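Local coordinates for putative NAD(P)H nitroreductase ydfN (Bacillus subtilis, PDB 3BEM), which is a putative homodimeric FMN-dependent NAD(P)H nitroreductase that may contribute to the degradation of aromatic compounds, at residues H122-Q125 / D126-F130; K209-N212 / E213-Y217; E107-V111 / L112-N116; E174-K177 / R178-I182. The protein carries 3 engineered substitutions. One frame throughout, in Å; residues are numbered along the deposited sequence.

Contact 1. Residues H122-Q125 / D126-F130; sequences HMVQ and DTVSF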
loop_
_atom_site.group_PDB
_atom_site.type_symbol
_atom_site.label_atom_id
_atom_site.label_comp_id
_atom_site.label_asym_id
_atom_site.label_seq_id
_atom_site.Cartn_x
_atom_site.Cartn_y
_atom_site.Cartn_z
ATOM N N HIS B 122 2.480 11.558 27.380
ATOM C CA HIS B 122 3.126 12.397 26.381
ATOM C C HIS B 122 3.036 11.733 24.994
ATOM O O HIS B 122 2.755 12.395 23.979
ATOM C CB HIS B 122 4.600 12.616 26.743
ATOM C CG HIS B 122 5.341 13.427 25.732
ATOM N ND1 HIS B 122 5.184 14.794 25.624
ATOM C CD2 HIS B 122 6.220 13.068 24.764
ATOM C CE1 HIS B 122 5.941 15.242 24.640
ATOM N NE2 HIS B 122 6.565 14.214 24.088
HETATM N N MSE B 123 3.300 10.431 24.970
HETATM C CA MSE B 123 3.283 9.694 23.694
HETATM C C MSE B 123 1.886 9.695 23.068
HETATM O O MSE B 123 1.741 9.896 21.852
HETATM C CB MSE B 123 3.761 8.289 23.882
HETATM C CG MSE B 123 3.731 7.477 22.621
HETATM SE SE MSE B 123 4.221 5.621 22.930
HETATM C CE MSE B 123 6.127 5.942 23.360
ATOM N N VAL B 124 0.875 9.418 23.878
ATOM C CA VAL B 124 -0.526 9.484 23.430
ATOM C C VAL B 124 -0.827 10.903 22.920
ATOM O O VAL B 124 -1.329 11.109 21.795
ATOM C CB VAL B 124 -1.486 9.083 24.567
ATOM C CG1 VAL B 124 -2.922 9.308 24.164
ATOM C CG2 VAL B 124 -1.249 7.648 25.078
ATOM N N GLN B 125 -0.437 11.912 23.706
ATOM C CA GLN B 125 -0.651 13.308 23.292
ATOM C C GLN B 125 0.044 13.705 21.993
ATOM O O GLN B 125 -0.574 14.389 21.174
ATOM C CB GLN B 125 -0.284 14.295 24.443
ATOM C CG GLN B 125 -1.336 14.277 25.542
ATOM C CD GLN B 125 -0.986 15.155 26.769
ATOM O OE1 GLN B 125 0.190 15.510 26.995
ATOM N NE2 GLN B 125 -2.022 15.504 27.561
ATOM N N ASP B 126 1.284 13.255 21.769
ATOM C CA ASP B 126 1.998 13.471 20.505
ATOM C C ASP B 126 1.193 12.908 19.321
ATOM O O ASP B 126 0.993 13.604 18.319
ATOM C CB ASP B 126 3.385 12.801 20.510
ATOM C CG ASP B 126 4.489 13.651 21.206
ATOM O OD1 ASP B 126 4.256 14.833 21.561
ATOM O OD2 ASP B 126 5.614 13.106 21.380
ATOM N N THR B 127 0.726 11.661 19.437
ATOM C CA THR B 127 0.013 11.002 18.346
ATOM C C THR B 127 -1.329 11.666 18.072
ATOM O O THR B 127 -1.648 12.017 16.957
ATOM C CB THR B 127 -0.196 9.486 18.623
ATOM O OG1 THR B 127 1.083 8.841 18.705
ATOM C CG2 THR B 127 -1.010 8.827 17.498
ATOM N N VAL B 128 -2.104 11.883 19.119
ATOM C CA VAL B 128 -3.403 12.544 18.974
ATOM C C VAL B 128 -3.268 13.945 18.378
ATOM O O VAL B 128 -3.971 14.302 17.422
ATOM C CB VAL B 128 -4.144 12.529 20.320
ATOM C CG1 VAL B 128 -5.455 13.297 20.261
ATOM C CG2 VAL B 128 -4.371 11.070 20.715
ATOM N N SER B 129 -2.342 14.737 18.912
ATOM C CA SER B 129 -2.182 16.067 18.404
ATOM C C SER B 129 -1.621 16.111 16.981
ATOM O O SER B 129 -1.969 17.001 16.254
ATOM C CB SER B 129 -1.352 16.942 19.360
ATOM O OG SER B 129 0.001 16.566 19.338
ATOM N N PHE B 130 -0.778 15.157 16.599
ATOM C CA PHE B 130 -0.320 15.067 15.207
ATOM C C PHE B 130 -1.530 15.035 14.243
ATOM O O PHE B 130 -1.586 15.786 13.274
ATOM C CB PHE B 130 0.553 13.832 14.984
ATOM C CG PHE B 130 1.310 13.852 13.692
ATOM C CD1 PHE B 130 0.756 13.335 12.538
ATOM C CD2 PHE B 130 2.586 14.391 13.627
ATOM C CE1 PHE B 130 1.440 13.334 11.343
ATOM C CE2 PHE B 130 3.282 14.402 12.432
ATOM C CZ PHE B 130 2.698 13.890 11.279
HETATM O O HOH W 1 3.698 9.350 19.404
#
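Asp126, Thr127, Val128 and Ser129 each give their backbone N-H to the carbonyl four residues back, from His122 to Gln125, as in any alpha helix; the segment lies in the middle of helix 117-134. Val128 N meets Val124 O almost straight at 2.9 Å, and beside that bond Val124 CG1 and Val128 CG2 lie side by side, 4.1 Å apart. Branched apolar residues suit this strip, where Val124 faces Ala103 and Tyr106 of helix 102-111. Met123 O, which receives Thr127 N at 3.2 Å, also takes a hydrogen from a water. That water sits 2.8 Å from Thr127 OG1, and the same hydroxyl is hydrogen-bonded to Tyr106 OH, so the buried threonine oxygen is satisfied. On the exposed side, Asp126 OD1 stands over one face of the His122 imidazole, the carboxylate and ring planes 73° apart. NE2 and OD2 come within 3.1 Å, but the angle is too poor for a hydrogen bond, and any attraction is probably electrostatic. Ser129 turns its hydroxyl back along the helix: chi1 of 72° sets OG between its own N and carbonyl carbon. An alanine here has no hydroxyl, and Gln125 O would probably be left with one donor, the backbone N-H. As it stands, Ser129 N and Ser129 OG, each 2.9 Å away, reach Gln125 O from opposite faces of its carbonyl plane.

Contact 2. Residues K209-N212 / E213-Y217; sequences KPVN and EFVEY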
loop_
_atom_site.group_PDB
_atom_site.type_symbol
_atom_site.label_atom_id
_atom_site.label_comp_id
_atom_site.label_asym_id
_atom_site.label_seq_id
_atom_site.Cartn_x
_atom_site.Cartn_y
_atom_site.Cartn_z
ATOM N N LYS B 209 5.802 0.980 -17.527
ATOM C CA LYS B 209 6.820 1.987 -17.675
ATOM C C LYS B 209 8.135 1.406 -17.139
ATOM O O LYS B 209 8.154 0.826 -16.068
ATOM C CB LYS B 209 6.461 3.260 -16.865
ATOM C CG LYS B 209 5.181 4.038 -17.283
ATOM C CD LYS B 209 4.664 4.976 -16.094
ATOM C CE LYS B 209 3.322 5.697 -16.418
ATOM N NZ LYS B 209 2.644 6.587 -15.355
ATOM N N PRO B 210 9.248 1.615 -17.855
ATOM C CA PRO B 210 10.579 1.301 -17.326
ATOM C C PRO B 210 10.897 2.072 -16.083
ATOM O O PRO B 210 10.392 3.185 -15.882
ATOM C CB PRO B 210 11.528 1.790 -18.439
ATOM C CG PRO B 210 10.738 1.771 -19.623
ATOM C CD PRO B 210 9.358 2.206 -19.194
ATOM N N VAL B 211 11.812 1.536 -15.288
ATOM C CA VAL B 211 12.227 2.157 -14.054
ATOM C C VAL B 211 12.707 3.590 -14.274
ATOM O O VAL B 211 12.409 4.485 -13.442
ATOM C CB VAL B 211 13.283 1.319 -13.333
ATOM C CG1 VAL B 211 13.953 2.121 -12.210
ATOM C CG2 VAL B 211 12.688 -0.039 -12.819
ATOM N N ASN B 212 13.440 3.829 -15.371
ATOM C CA ASN B 212 13.956 5.146 -15.619
ATOM C C ASN B 212 12.905 6.186 -16.020
ATOM O O ASN B 212 13.212 7.376 -16.087
ATOM C CB ASN B 212 15.146 5.118 -16.577
ATOM C CG ASN B 212 14.801 4.763 -17.977
ATOM O OD1 ASN B 212 13.655 4.699 -18.391
ATOM N ND2 ASN B 212 15.854 4.526 -18.765
ATOM N N GLU B 213 11.665 5.757 -16.208
ATOM C CA GLU B 213 10.539 6.681 -16.370
ATOM C C GLU B 213 9.728 6.954 -15.096
ATOM O O GLU B 213 8.829 7.799 -15.111
ATOM C CB GLU B 213 9.612 6.153 -17.424
ATOM C CG GLU B 213 10.294 6.208 -18.777
ATOM C CD GLU B 213 9.386 5.753 -19.880
ATOM O OE1 GLU B 213 8.139 5.727 -19.668
ATOM O OE2 GLU B 213 9.946 5.423 -20.938
ATOM N N PHE B 214 9.981 6.217 -14.022
ATOM C CA PHE B 214 9.326 6.542 -12.761
ATOM C C PHE B 214 10.198 6.757 -11.542
ATOM O O PHE B 214 9.664 7.068 -10.476
ATOM C CB PHE B 214 8.187 5.581 -12.487
ATOM C CG PHE B 214 8.593 4.187 -12.045
ATOM C CD1 PHE B 214 8.773 3.890 -10.705
ATOM C CD2 PHE B 214 8.705 3.149 -12.954
ATOM C CE1 PHE B 214 9.122 2.585 -10.299
ATOM C CE2 PHE B 214 9.012 1.831 -12.522
ATOM C CZ PHE B 214 9.225 1.580 -11.218
ATOM N N VAL B 215 11.517 6.624 -11.691
ATOM C CA VAL B 215 12.437 6.901 -10.618
ATOM C C VAL B 215 13.427 7.961 -11.068
ATOM O O VAL B 215 13.986 7.869 -12.165
ATOM C CB VAL B 215 13.221 5.662 -10.268
ATOM C CG1 VAL B 215 14.214 6.010 -9.175
ATOM C CG2 VAL B 215 12.268 4.501 -9.850
ATOM N N GLU B 216 13.553 9.002 -10.266
ATOM C CA GLU B 216 14.545 10.066 -10.400
ATOM C C GLU B 216 15.562 9.920 -9.267
ATOM O O GLU B 216 15.182 9.874 -8.084
ATOM C CB GLU B 216 13.857 11.426 -10.286
ATOM C CG GLU B 216 14.852 12.652 -10.291
ATOM C CD GLU B 216 14.189 14.011 -9.969
ATOM O OE1 GLU B 216 12.941 14.072 -9.915
ATOM O OE2 GLU B 216 14.935 15.020 -9.824
ATOM N N TYR B 217 16.849 9.820 -9.617
ATOM C CA TYR B 217 17.912 9.833 -8.607
ATOM C C TYR B 217 18.494 11.221 -8.431
ATOM O O TYR B 217 18.723 11.921 -9.399
ATOM C CB TYR B 217 19.037 8.882 -8.991
ATOM C CG TYR B 217 18.615 7.433 -8.976
ATOM C CD1 TYR B 217 18.595 6.720 -7.799
ATOM C CD2 TYR B 217 18.284 6.766 -10.124
ATOM C CE1 TYR B 217 18.191 5.412 -7.763
ATOM C CE2 TYR B 217 17.880 5.456 -10.088
ATOM C CZ TYR B 217 17.873 4.783 -8.887
ATOM O OH TYR B 217 17.498 3.469 -8.808
HETATM O O HOH W 2 13.017 4.700 -20.843
#
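Glu213 opens a pair of overlapping beta turns that fold Lys209-Asn212 back against the start of strand 215-217, the short C-terminal strand that joins a parallel ladder with the second subunit. Its N-H reaches Pro210 O at 2.9 Å from above the carbonyl plane, and its CD lies 3.6 Å from Pro210 CD, the rigid proline ring serving as a flank for the extended glutamate. A water donates to both Glu213 OE2 and Asn212 OD1, bridging a carboxylate and an amide whose planes are nearly parallel. Phe214 gives its N-H to Val211 O at 3.0 Å, and its first torsion, 74°, swings the ring back over the turn. Val211 O then lies over one ring face, Lys209 O at the edge in the ring plane, and CE2 is 3.6 Å from Val211 CA. A serine in its place would probably open a gap beside Val211 and beside Thr59 of the second subunit, against which the ring packs. Val215, whose beta-branched shape suits a strand, gives Val211 O its second N-H, after that of Phe214, at 2.9 Å, and its CG2 lies 3.8 Å from Val211 CG1, the two valines pointing the same way.

Contact 3. Residues E107-V111 / L112-N116; sequences EGLKV and LGILN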
loop_
_atom_site.group_PDB
_atom_site.type_symbol
_atom_site.label_atom_id
_atom_site.label_comp_id
_atom_site.label_asym_id
_atom_site.label_seq_id
_atom_site.Cartn_x
_atom_site.Cartn_y
_atom_site.Cartn_z
ATOM N N GLU B 107 -0.935 1.436 25.873
ATOM C CA GLU B 107 -1.079 1.189 27.315
ATOM C C GLU B 107 -0.173 0.072 27.824
ATOM O O GLU B 107 0.363 0.161 28.922
ATOM C CB GLU B 107 -2.525 0.892 27.638
ATOM C CG GLU B 107 -2.832 1.150 29.086
ATOM C CD GLU B 107 -4.313 1.313 29.384
ATOM O OE1 GLU B 107 -5.148 1.076 28.490
ATOM O OE2 GLU B 107 -4.630 1.685 30.544
ATOM N N GLY B 108 0.035 -0.982 27.037
ATOM C CA GLY B 108 0.918 -2.071 27.497
ATOM C C GLY B 108 2.353 -1.630 27.787
ATOM O O GLY B 108 3.034 -2.212 28.627
ATOM N N LEU B 109 2.819 -0.613 27.068
ATOM C CA LEU B 109 4.129 0.021 27.339
ATOM C C LEU B 109 4.192 0.539 28.785
ATOM O O LEU B 109 5.207 0.415 29.424
ATOM C CB LEU B 109 4.405 1.165 26.385
ATOM C CG LEU B 109 4.544 0.679 24.923
ATOM C CD1 LEU B 109 4.537 1.887 24.041
ATOM C CD2 LEU B 109 5.805 -0.118 24.769
ATOM N N LYS B 110 3.094 1.099 29.290
ATOM C CA LYS B 110 3.048 1.547 30.676
ATOM C C LYS B 110 2.967 0.367 31.641
ATOM O O LYS B 110 3.716 0.299 32.658
ATOM C CB LYS B 110 1.847 2.480 30.845
ATOM C CG LYS B 110 1.720 3.184 32.171
ATOM C CD LYS B 110 0.874 4.455 32.014
ATOM C CE LYS B 110 -0.606 4.243 32.282
ATOM N NZ LYS B 110 -0.911 4.207 33.768
ATOM N N VAL B 111 2.068 -0.551 31.351
ATOM C CA VAL B 111 1.881 -1.740 32.214
ATOM C C VAL B 111 3.160 -2.574 32.337
ATOM O O VAL B 111 3.494 -3.047 33.428
ATOM C CB VAL B 111 0.691 -2.588 31.778
ATOM C CG1 VAL B 111 0.708 -3.967 32.431
ATOM C CG2 VAL B 111 -0.586 -1.841 32.033
ATOM N N LEU B 112 3.926 -2.686 31.250
ATOM C CA LEU B 112 5.185 -3.447 31.266
ATOM C C LEU B 112 6.346 -2.670 31.819
ATOM O O LEU B 112 7.453 -3.211 31.916
ATOM C CB LEU B 112 5.560 -3.909 29.859
ATOM C CG LEU B 112 4.687 -5.022 29.307
ATOM C CD1 LEU B 112 5.116 -5.308 27.871
ATOM C CD2 LEU B 112 4.778 -6.254 30.173
ATOM N N GLY B 113 6.129 -1.405 32.159
ATOM C CA GLY B 113 7.172 -0.597 32.786
ATOM C C GLY B 113 8.186 -0.070 31.800
ATOM O O GLY B 113 9.275 0.351 32.196
ATOM N N ILE B 114 7.831 -0.067 30.516
ATOM C CA ILE B 114 8.686 0.504 29.492
ATOM C C ILE B 114 8.599 2.013 29.502
ATOM O O ILE B 114 9.621 2.689 29.387
ATOM C CB ILE B 114 8.339 -0.072 28.110
ATOM C CG1 ILE B 114 8.691 -1.566 28.095
ATOM C CG2 ILE B 114 9.038 0.694 27.007
ATOM C CD1 ILE B 114 7.789 -2.396 27.170
ATOM N N LEU B 115 7.391 2.551 29.649
ATOM C CA LEU B 115 7.211 3.983 29.868
ATOM C C LEU B 115 6.578 4.199 31.222
ATOM O O LEU B 115 5.805 3.386 31.692
ATOM C CB LEU B 115 6.287 4.560 28.807
ATOM C CG LEU B 115 6.632 4.267 27.366
ATOM C CD1 LEU B 115 5.480 4.787 26.558
ATOM C CD2 LEU B 115 7.910 5.000 27.053
ATOM N N ASN B 116 6.904 5.316 31.845
ATOM C CA ASN B 116 6.189 5.730 33.046
ATOM C C ASN B 116 4.940 6.512 32.644
ATOM O O ASN B 116 4.714 6.746 31.442
ATOM C CB ASN B 116 7.100 6.528 33.966
ATOM C CG ASN B 116 7.525 7.858 33.392
ATOM O OD1 ASN B 116 6.792 8.511 32.650
ATOM N ND2 ASN B 116 8.717 8.284 33.763
HETATM O O HOH W 3 4.782 2.315 33.901
#
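The carbonyl of Leu109 is gripped twice: Ile114 N approaches nearly along the C=O axis at 2.9 Å, while Leu115 N stands above the carbonyl plane, 55° out of it, at 3.1 Å. The carbonyl of Lys110 is likewise approached from above its plane, by Gly113 N at 3.0 Å. The Ile114 and Gly113 bonds make a Schellman motif, the classic way of ending an alpha helix. Its turning residue, Gly113, has a phi of 79°, a conformation that costs glycine little because it carries no CB. The apolar contact that commonly accompanies this motif is present too: Leu109 CD2 meets Ile114 CD1 at 3.9 Å, the two side chains crossing at a slant. Leu115 instead runs alongside Leu109, its CD1 3.8 Å from Leu109 CB. Lys110 O and Leu115 O share a water that donates to both, 2.6 Å from the former and 2.7 Å from the latter; it thus bridges a carbonyl of the last helical turn, which also holds Gly113 N, to one in the following loop. This turn links helix 102-111 to helix 117-134. Asn116, a good N-cap residue because its short amide can reach forward to a backbone N-H of the first turn, receives Glu119 N on OD1, and Leu109 and Leu115 both pack on Met123, present as selenomethionine, of helix 117-134, while Glu107 and Lys110 touch Tyr120.

Contact 4. Residues E174-K177 / R178-I182; sequences EAVK and RILNI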
loop_
_atom_site.group_PDB
_atom_site.type_symbol
_atom_site.label_atom_id
_atom_site.label_comp_id
_atom_site.label_asym_id
_atom_site.label_seq_id
_atom_site.Cartn_x
_atom_site.Cartn_y
_atom_site.Cartn_z
ATOM N N GLU B 174 -20.637 4.535 -1.014
ATOM C CA GLU B 174 -21.873 4.771 -0.266
ATOM C C GLU B 174 -22.822 3.579 -0.289
ATOM O O GLU B 174 -23.370 3.205 0.736
ATOM C CB GLU B 174 -22.634 5.938 -0.889
ATOM C CG GLU B 174 -22.134 7.309 -0.547
ATOM C CD GLU B 174 -23.259 8.334 -0.719
ATOM O OE1 GLU B 174 -24.251 8.233 0.042
ATOM O OE2 GLU B 174 -23.170 9.199 -1.621
ATOM N N ALA B 175 -23.016 3.007 -1.467
ATOM C CA ALA B 175 -23.855 1.834 -1.608
ATOM C C ALA B 175 -23.316 0.651 -0.808
ATOM O O ALA B 175 -24.080 -0.097 -0.144
ATOM C CB ALA B 175 -23.986 1.480 -3.080
ATOM N N VAL B 176 -22.001 0.439 -0.907
ATOM C CA VAL B 176 -21.353 -0.626 -0.166
ATOM C C VAL B 176 -21.559 -0.408 1.311
ATOM O O VAL B 176 -21.845 -1.347 2.055
ATOM C CB VAL B 176 -19.834 -0.714 -0.507
ATOM C CG1 VAL B 176 -19.100 -1.650 0.470
ATOM C CG2 VAL B 176 -19.659 -1.170 -1.985
ATOM N N LYS B 177 -21.407 0.837 1.773
ATOM C CA LYS B 177 -21.588 1.082 3.208
ATOM C C LYS B 177 -23.036 0.777 3.623
ATOM O O LYS B 177 -23.276 0.210 4.720
ATOM C CB LYS B 177 -21.187 2.497 3.619
ATOM C CG LYS B 177 -19.692 2.775 3.521
ATOM C CD LYS B 177 -19.087 3.467 4.731
ATOM C CE LYS B 177 -19.004 4.961 4.599
ATOM N NZ LYS B 177 -18.244 5.547 5.769
ATOM N N ARG B 178 -24.010 1.150 2.794
ATOM C CA ARG B 178 -25.408 0.858 3.150
ATOM C C ARG B 178 -25.674 -0.645 3.159
ATOM O O ARG B 178 -26.376 -1.158 4.009
ATOM C CB ARG B 178 -26.391 1.455 2.170
ATOM C CG ARG B 178 -26.546 2.914 2.242
ATOM C CD ARG B 178 -27.805 3.331 1.500
ATOM N NE ARG B 178 -27.733 3.010 0.085
ATOM C CZ ARG B 178 -27.049 3.714 -0.816
ATOM N NH1 ARG B 178 -26.400 4.821 -0.479
ATOM N NH2 ARG B 178 -27.047 3.327 -2.086
ATOM N N ILE B 179 -25.171 -1.352 2.164
ATOM C CA ILE B 179 -25.409 -2.789 2.089
ATOM C C ILE B 179 -24.785 -3.539 3.237
ATOM O O ILE B 179 -25.388 -4.480 3.753
ATOM C CB ILE B 179 -24.901 -3.366 0.748
ATOM C CG1 ILE B 179 -25.702 -2.818 -0.418
ATOM C CG2 ILE B 179 -24.938 -4.886 0.727
ATOM C CD1 ILE B 179 -24.945 -2.960 -1.718
ATOM N N LEU B 180 -23.577 -3.149 3.634
ATOM C CA LEU B 180 -22.810 -3.875 4.654
ATOM C C LEU B 180 -22.878 -3.249 6.032
ATOM O O LEU B 180 -22.216 -3.737 6.934
ATOM C CB LEU B 180 -21.344 -4.006 4.228
ATOM C CG LEU B 180 -21.146 -4.762 2.906
ATOM C CD1 LEU B 180 -19.639 -4.835 2.575
ATOM C CD2 LEU B 180 -21.814 -6.152 2.874
ATOM N N ASN B 181 -23.634 -2.171 6.202
ATOM C CA ASN B 181 -23.741 -1.497 7.478
ATOM C C ASN B 181 -22.404 -1.044 8.066
ATOM O O ASN B 181 -22.075 -1.341 9.217
ATOM C CB ASN B 181 -24.488 -2.408 8.463
ATOM C CG ASN B 181 -24.863 -1.700 9.741
ATOM O OD1 ASN B 181 -25.092 -0.482 9.741
ATOM N ND2 ASN B 181 -24.928 -2.455 10.850
ATOM N N ILE B 182 -21.654 -0.277 7.291
ATOM C CA ILE B 182 -20.355 0.177 7.720
ATOM C C ILE B 182 -20.474 1.571 8.316
ATOM O O ILE B 182 -21.057 2.447 7.704
ATOM C CB ILE B 182 -19.343 0.149 6.522
ATOM C CG1 ILE B 182 -19.057 -1.326 6.102
ATOM C CG2 ILE B 182 -18.040 0.890 6.880
ATOM C CD1 ILE B 182 -18.485 -1.460 4.727
#
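Glu174, Ala175 and Val176 accept the N-H groups of Arg178, Ile179 and Leu180 in regular alpha-helical bonds, after which Asn181 takes a positive phi and Ile182 N returns to Lys177 O at 3.1 Å, in the carbonyl plane and on a lone pair. Asparagine suits that position, since it tolerates positive phi better than most residues other than glycine. On the buried side Val176 CG1 and Leu180 CD1 run side by side, 3.9 Å apart. These two pack against Leu91 of strand 88-95, so helix 173-180 lies against the sheet through these side chains, and apolar residues are what such a surface needs. Lys177 crosses Ile182 at about a right angle. Bends at chi2 and chi3 bring its CD to 3.5 Å from Ile182 CG2, so the aliphatic part of the lysine packs on the isoleucine while NZ is hydrogen-bonded to Phe186 O. Arg178 folds back on the preceding turn, its bend at chi3 (-63°) laying one guanidinium face over Ala175 CA, with NH2 3.7 Å from Ala175 CB; the small methyl lets the flat group settle close. The Glu174 carboxylate is turned 82° from the guanidinium, with OE1 4.1 Å from Arg178 NH1. That distance lies beyond a salt bridge, so the opposite charges probably add a mild attraction, whereas Lys177 serves as an amphipathic residue whose ammonium charge is probably offset in part by the Phe186 carbonyl.

Along the chain the order is contact 3, contact 1, contact 4, contact 2. Contacts 3 and 1 are neighbours, their centres about 16 Å apart: the turn after helix 102-111 leads straight into helix 117-134, and the two contacts touch through side-chain packing, so they form one helical hairpin on the same side of the chain's centre. Contact 4 is about 32 Å from contact 1 between centres, on helix 173-180 beside the antiparallel sheet. Contact 2 lies on the opposite side of the chain's centre from contact 4, about 39 Å between centres, where residues 215-217 extend a sheet of the second subunit. The helical hairpin, the helix beside the sheet and the C-terminal strand are thus parts of one flavin-binding homodimer.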